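Solute-binding protein (Thermoactinomyces vulgaris, PDB 2ZYK) probably binds cyclodextrins and related malto-oligosaccharides outside the cell and delivers them to a membrane transporter for sugar uptake. Local coordinates at residues K126-V131 with I279-W284; Y178-A183 with M212-K217. All coordinates share one frame; numbering follows the deposited sequence.

Contact 1: residues K126-V131 with I279-W284. With GLC (alpha-D-glucopyranose), chain E; GLC (alpha-D-glucopyranose), chain B.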
loop_
_atom_site.group_PDB
_atom_site.type_symbol
_atom_site.label_atom_id
_atom_site.label_comp_id
_atom_site.label_asym_id
_atom_site.label_seq_id
_atom_site.Cartn_x
_atom_site.Cartn_y
_atom_site.Cartn_z
ATOM N N LYS A 126 7.352 -7.136 5.924
ATOM C CA LYS A 126 7.736 -7.842 4.699
ATOM C C LYS A 126 8.130 -6.876 3.599
ATOM O O LYS A 126 8.917 -7.218 2.709
ATOM C CB LYS A 126 6.575 -8.658 4.163
ATOM C CG LYS A 126 6.127 -9.799 5.017
ATOM C CD LYS A 126 5.346 -10.774 4.164
ATOM C CE LYS A 126 3.878 -10.675 4.399
ATOM N NZ LYS A 126 3.181 -11.583 3.449
ATOM N N ALA A 127 7.557 -5.678 3.651
ATOM C CA ALA A 127 7.631 -4.725 2.558
ATOM C C ALA A 127 7.380 -3.306 3.044
ATOM O O ALA A 127 6.437 -3.050 3.790
ATOM C CB ALA A 127 6.606 -5.090 1.475
ATOM N N ILE A 128 8.252 -2.397 2.635
ATOM C CA ILE A 128 8.051 -0.965 2.791
ATOM C C ILE A 128 7.773 -0.459 1.372
ATOM O O ILE A 128 8.446 -0.869 0.406
ATOM C CB ILE A 128 9.316 -0.299 3.393
ATOM C CG1 ILE A 128 9.139 1.211 3.566
ATOM C CG2 ILE A 128 10.579 -0.641 2.562
ATOM C CD1 ILE A 128 8.664 1.600 4.907
ATOM N N GLU A 129 6.774 0.405 1.220
ATOM C CA GLU A 129 6.310 0.723 -0.121
ATOM C C GLU A 129 5.749 2.119 -0.289
ATOM O O GLU A 129 5.130 2.682 0.609
ATOM C CB GLU A 129 5.291 -0.315 -0.588
ATOM C CG GLU A 129 3.896 -0.042 -0.099
ATOM C CD GLU A 129 2.946 -1.183 -0.327
ATOM O OE1 GLU A 129 3.323 -2.221 -0.931
ATOM O OE2 GLU A 129 1.801 -1.028 0.116
ATOM N N SER A 130 5.970 2.662 -1.474
ATOM C CA SER A 130 5.369 3.910 -1.871
ATOM C C SER A 130 5.202 3.846 -3.374
ATOM O O SER A 130 5.957 3.130 -4.061
ATOM C CB SER A 130 6.260 5.088 -1.482
ATOM O OG SER A 130 5.934 6.240 -2.239
ATOM N N VAL A 131 4.199 4.567 -3.873
ATOM C CA VAL A 131 4.019 4.733 -5.308
ATOM C C VAL A 131 5.146 5.623 -5.824
ATOM O O VAL A 131 5.672 6.458 -5.087
ATOM C CB VAL A 131 2.627 5.333 -5.670
ATOM C CG1 VAL A 131 1.497 4.345 -5.332
ATOM C CG2 VAL A 131 2.395 6.671 -4.982
ATOM N N ILE A 279 3.064 6.023 2.652
ATOM C CA ILE A 279 3.988 4.920 2.898
ATOM C C ILE A 279 3.178 3.768 3.470
ATOM O O ILE A 279 2.419 3.943 4.442
ATOM C CB ILE A 279 5.084 5.304 3.920
ATOM C CG1 ILE A 279 5.929 6.472 3.404
ATOM C CG2 ILE A 279 5.973 4.085 4.263
ATOM C CD1 ILE A 279 6.942 6.982 4.432
ATOM N N GLY A 280 3.348 2.595 2.865
ATOM C CA GLY A 280 2.687 1.379 3.325
ATOM C C GLY A 280 3.669 0.293 3.724
ATOM O O GLY A 280 4.604 -0.015 2.987
ATOM N N VAL A 281 3.460 -0.271 4.907
ATOM C CA VAL A 281 4.250 -1.385 5.385
ATOM C C VAL A 281 3.312 -2.579 5.402
ATOM O O VAL A 281 2.212 -2.502 5.967
ATOM C CB VAL A 281 4.801 -1.124 6.818
ATOM C CG1 VAL A 281 5.560 -2.331 7.345
ATOM C CG2 VAL A 281 5.691 0.125 6.844
ATOM N N LYS A 282 3.730 -3.667 4.758
ATOM C CA LYS A 282 2.961 -4.900 4.764
ATOM C C LYS A 282 3.633 -5.871 5.712
ATOM O O LYS A 282 4.821 -6.153 5.584
ATOM C CB LYS A 282 2.856 -5.499 3.367
ATOM C CG LYS A 282 2.207 -4.590 2.329
ATOM C CD LYS A 282 1.937 -5.358 1.034
ATOM C CE LYS A 282 2.587 -4.687 -0.153
ATOM N NZ LYS A 282 1.950 -5.089 -1.430
ATOM N N GLY A 283 2.877 -6.368 6.684
ATOM C CA GLY A 283 3.461 -7.194 7.733
ATOM C C GLY A 283 2.762 -8.523 7.880
ATOM O O GLY A 283 1.666 -8.717 7.351
ATOM N N TRP A 284 3.415 -9.450 8.575
ATOM C CA TRP A 284 2.741 -10.649 9.051
ATOM C C TRP A 284 2.174 -10.317 10.424
ATOM O O TRP A 284 2.849 -9.667 11.226
ATOM C CB TRP A 284 3.715 -11.815 9.182
ATOM C CG TRP A 284 4.133 -12.445 7.886
ATOM C CD1 TRP A 284 5.391 -12.488 7.370
ATOM C CD2 TRP A 284 3.296 -13.148 6.957
ATOM N NE1 TRP A 284 5.393 -13.163 6.181
ATOM C CE2 TRP A 284 4.122 -13.579 5.900
ATOM C CE3 TRP A 284 1.929 -13.442 6.910
ATOM C CZ2 TRP A 284 3.632 -14.282 4.810
ATOM C CZ3 TRP A 284 1.443 -14.142 5.829
ATOM C CH2 TRP A 284 2.293 -14.547 4.784
HETATM C C1 GLC E . -1.552 -1.255 -3.011
HETATM C C2 GLC E . -1.084 -1.034 -1.584
HETATM C C3 GLC E . -2.270 -0.846 -0.640
HETATM C C4 GLC E . -3.265 0.199 -1.157
HETATM C C5 GLC E . -3.656 -0.144 -2.591
HETATM C C6 GLC E . -4.569 0.880 -3.245
HETATM O O2 GLC E . -0.349 -2.175 -1.181
HETATM O O3 GLC E . -1.795 -0.454 0.637
HETATM O O4 GLC E . -4.444 0.152 -0.333
HETATM O O5 GLC E . -2.483 -0.252 -3.415
HETATM O O6 GLC E . -5.376 0.270 -4.241
HETATM C C1 GLC B . -1.370 -5.396 -6.194
HETATM C C2 GLC B . -0.536 -5.534 -4.907
HETATM C C3 GLC B . -1.146 -4.720 -3.758
HETATM C C4 GLC B . -1.408 -3.285 -4.205
HETATM C C5 GLC B . -2.283 -3.308 -5.450
HETATM C C6 GLC B . -2.609 -1.931 -6.000
HETATM O O2 GLC B . -0.461 -6.897 -4.528
HETATM O O3 GLC B . -0.246 -4.708 -2.666
HETATM O O4 GLC B . -2.048 -2.547 -3.155
HETATM O O5 GLC B . -1.595 -4.029 -6.490
HETATM O O6 GLC B . -3.265 -2.031 -7.254
#
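Part of the sugar-binding site is an antiparallel strand pair in which A127, I128 and E129 face K282, V281 and G280, entered through a classic beta bulge. There K282 stands opposite two successive residues, K126 and A127: K126 N donates to K282 O at 2.7 Å, whereas the bond from A127 N to the same oxygen is weak. K282 N returns a bond to A127 O, and G280 N donates to E129 O. The K126 chain, bent at chi3 (-104°), lies over one face of the W284 ring. Its NZ stands 3.3 Å from the centroid of the W284 six-membered ring, a cation-pi contact, its CE over the five-membered ring; E25 also pairs with NZ. Toward the sugar the E129 side chain runs roughly perpendicular to that of K282. E129 OE2 accepts from O2 of the glucose in chain E (2.8 Å), and K282 NZ donates to O3 of the glucose in chain B (2.5 Å, a short value carrying little weight). The E129 OE1 to K282 NZ salt bridge is less certain, but E318 also pairs with K282. Two opposite charges thus grip hydroxyls of two glucose units, and nearby carboxylates would probably keep K282 charged.

Contact 2: residues Y178-A183 with M212-K217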
loop_
_atom_site.group_PDB
_atom_site.type_symbol
_atom_site.label_atom_id
_atom_site.label_comp_id
_atom_site.label_asym_id
_atom_site.label_seq_id
_atom_site.Cartn_x
_atom_site.Cartn_y
_atom_site.Cartn_z
ATOM N N TYR A 178 -3.193 11.120 -3.047
ATOM C CA TYR A 178 -2.952 11.787 -1.763
ATOM C C TYR A 178 -1.787 12.785 -1.775
ATOM O O TYR A 178 -1.833 13.801 -1.071
ATOM C CB TYR A 178 -2.765 10.754 -0.639
ATOM C CG TYR A 178 -2.213 11.350 0.631
ATOM C CD1 TYR A 178 -3.057 11.944 1.570
ATOM C CD2 TYR A 178 -0.839 11.348 0.882
ATOM C CE1 TYR A 178 -2.550 12.505 2.730
ATOM C CE2 TYR A 178 -0.315 11.916 2.048
ATOM C CZ TYR A 178 -1.178 12.487 2.957
ATOM O OH TYR A 178 -0.670 13.034 4.097
ATOM N N PHE A 179 -0.748 12.493 -2.560
ATOM C CA PHE A 179 0.416 13.386 -2.692
ATOM C C PHE A 179 0.008 14.777 -3.164
ATOM O O PHE A 179 0.802 15.722 -3.200
ATOM C CB PHE A 179 1.462 12.781 -3.640
ATOM C CG PHE A 179 1.160 12.957 -5.121
ATOM C CD1 PHE A 179 1.629 14.077 -5.820
ATOM C CD2 PHE A 179 0.463 11.980 -5.827
ATOM C CE1 PHE A 179 1.381 14.230 -7.187
ATOM C CE2 PHE A 179 0.211 12.125 -7.199
ATOM C CZ PHE A 179 0.674 13.254 -7.880
ATOM N N LEU A 180 -1.267 14.877 -3.493
ATOM C CA LEU A 180 -1.809 15.950 -4.268
ATOM C C LEU A 180 -2.763 16.772 -3.406
ATOM O O LEU A 180 -2.884 17.980 -3.603
ATOM C CB LEU A 180 -2.505 15.293 -5.440
ATOM C CG LEU A 180 -2.937 15.942 -6.723
ATOM C CD1 LEU A 180 -2.359 15.135 -7.838
ATOM C CD2 LEU A 180 -4.422 15.847 -6.712
ATOM N N PHE A 181 -3.416 16.115 -2.444
ATOM C CA PHE A 181 -4.108 16.801 -1.354
ATOM C C PHE A 181 -3.052 17.312 -0.374
ATOM O O PHE A 181 -3.206 18.387 0.211
ATOM C CB PHE A 181 -5.080 15.858 -0.617
ATOM C CG PHE A 181 -6.281 15.431 -1.434
ATOM C CD1 PHE A 181 -6.179 14.399 -2.364
ATOM C CD2 PHE A 181 -7.520 16.036 -1.240
ATOM C CE1 PHE A 181 -7.292 13.990 -3.117
ATOM C CE2 PHE A 181 -8.637 15.645 -1.986
ATOM C CZ PHE A 181 -8.528 14.618 -2.924
ATOM N N ALA A 182 -1.988 16.530 -0.194
ATOM C CA ALA A 182 -0.897 16.861 0.739
ATOM C C ALA A 182 -0.071 18.058 0.269
ATOM O O ALA A 182 0.409 18.845 1.084
ATOM C CB ALA A 182 0.007 15.660 0.948
ATOM N N ALA A 183 0.099 18.167 -1.050
ATOM C CA ALA A 183 0.796 19.291 -1.682
ATOM C C ALA A 183 0.082 20.588 -1.371
ATOM O O ALA A 183 0.709 21.635 -1.274
ATOM C CB ALA A 183 0.890 19.088 -3.200
ATOM N N MET A 212 -8.677 18.237 -4.508
ATOM C CA MET A 212 -9.665 17.519 -5.305
ATOM C C MET A 212 -9.820 18.225 -6.644
ATOM O O MET A 212 -10.118 17.583 -7.666
ATOM C CB MET A 212 -11.013 17.416 -4.555
ATOM C CG MET A 212 -12.083 16.601 -5.275
ATOM S SD MET A 212 -11.624 14.878 -5.609
ATOM C CE MET A 212 -12.305 14.111 -4.143
ATOM N N ASN A 213 -9.603 19.547 -6.626
ATOM C CA ASN A 213 -9.531 20.367 -7.841
ATOM C C ASN A 213 -8.443 19.856 -8.780
ATOM O O ASN A 213 -8.602 19.899 -9.994
ATOM C CB ASN A 213 -9.258 21.849 -7.512
ATOM C CG ASN A 213 -10.506 22.621 -7.077
ATOM O OD1 ASN A 213 -10.414 23.797 -6.702
ATOM N ND2 ASN A 213 -11.668 21.977 -7.128
ATOM N N GLU A 214 -7.338 19.382 -8.211
ATOM C CA GLU A 214 -6.246 18.801 -8.997
ATOM C C GLU A 214 -6.583 17.415 -9.540
ATOM O O GLU A 214 -6.219 17.094 -10.667
ATOM C CB GLU A 214 -4.947 18.741 -8.188
ATOM C CG GLU A 214 -4.336 20.089 -7.857
ATOM C CD GLU A 214 -3.893 20.888 -9.087
ATOM O OE1 GLU A 214 -3.555 20.292 -10.144
ATOM O OE2 GLU A 214 -3.869 22.132 -8.975
ATOM N N VAL A 215 -7.278 16.604 -8.742
ATOM C CA VAL A 215 -7.777 15.302 -9.195
ATOM C C VAL A 215 -8.730 15.480 -10.380
ATOM O O VAL A 215 -8.630 14.760 -11.379
ATOM C CB VAL A 215 -8.513 14.539 -8.062
ATOM C CG1 VAL A 215 -9.177 13.276 -8.596
ATOM C CG2 VAL A 215 -7.551 14.211 -6.906
ATOM N N GLN A 216 -9.646 16.443 -10.254
ATOM C CA GLN A 216 -10.612 16.754 -11.309
ATOM C C GLN A 216 -9.950 17.032 -12.665
ATOM O O GLN A 216 -10.380 16.501 -13.691
ATOM C CB GLN A 216 -11.491 17.935 -10.899
ATOM C CG GLN A 216 -12.492 18.335 -11.976
ATOM C CD GLN A 216 -13.615 19.201 -11.459
ATOM O OE1 GLN A 216 -13.384 20.230 -10.827
ATOM N NE2 GLN A 216 -14.847 18.791 -11.733
ATOM N N LYS A 217 -8.900 17.857 -12.652
ATOM C CA LYS A 217 -8.159 18.211 -13.866
ATOM C C LYS A 217 -7.536 17.007 -14.595
ATOM O O LYS A 217 -7.295 17.078 -15.811
ATOM C CB LYS A 217 -7.098 19.269 -13.552
ATOM C CG LYS A 217 -7.653 20.673 -13.348
ATOM C CD LYS A 217 -6.617 21.587 -12.714
ATOM C CE LYS A 217 -7.057 23.052 -12.752
ATOM N NZ LYS A 217 -6.202 23.917 -11.877
#
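F181 lays the far end of its ring alongside M212, the two lying in a common direction. Its CE2 comes within 3.9 Å of M212 CB, and the M212 sulfur stands at the ring edge, SD lying 5.4 Å from the F181 centroid and 75° off the normal: a Met-aromatic contact. M212 leaves the helix with CG anti to the backbone N (chi1 -176°) and then bends at chi2 and chi3, which brings SD and CE round to F181 CZ. V215 CG2 fills the angle between two neighbours, touching F181 CE1 at 3.8 Å and L180 CD2 at 3.5 Å. L180 CD2 also rests obliquely on E214 CB, while the E214 carboxylate turns off from L180. An alanine in place of F181 takes away the ring that M212 and V215 share, which would probably open a gap between the helices and leave the M212 sulfur without its aromatic mate. F174 meets F181 edge-to-face, and helices 357-371 and 377-395 also touch M212. No hydrogen bond joins the segments: this is apolar helix-helix packing between the kinked end of helix 174-181 and helix 206-220 of a periplasmic-binding-protein fold.

In the fold
Followed from the N terminus, the chain first reaches 126-131, at the end of strand 120-129, and does not meet its partner in contact 1 until 279-284 on strand 278-287. The 147 residues between them therefore form a long excursion, and contact 2 closes a much shorter loop within it, joining 178-183 to 212-217 across 28 residues. The loops nest and do not cross. Contact 1 lies about 6 Å from the centre of the chain in space, in the mixed sheet beside the sugar, whereas contact 2 joins two helices farther out. Their centres are about 23 Å apart and they do not touch. Helix 174-181 links the regions: its Y175 meets E129 and V131, while its far end packs in contact 2.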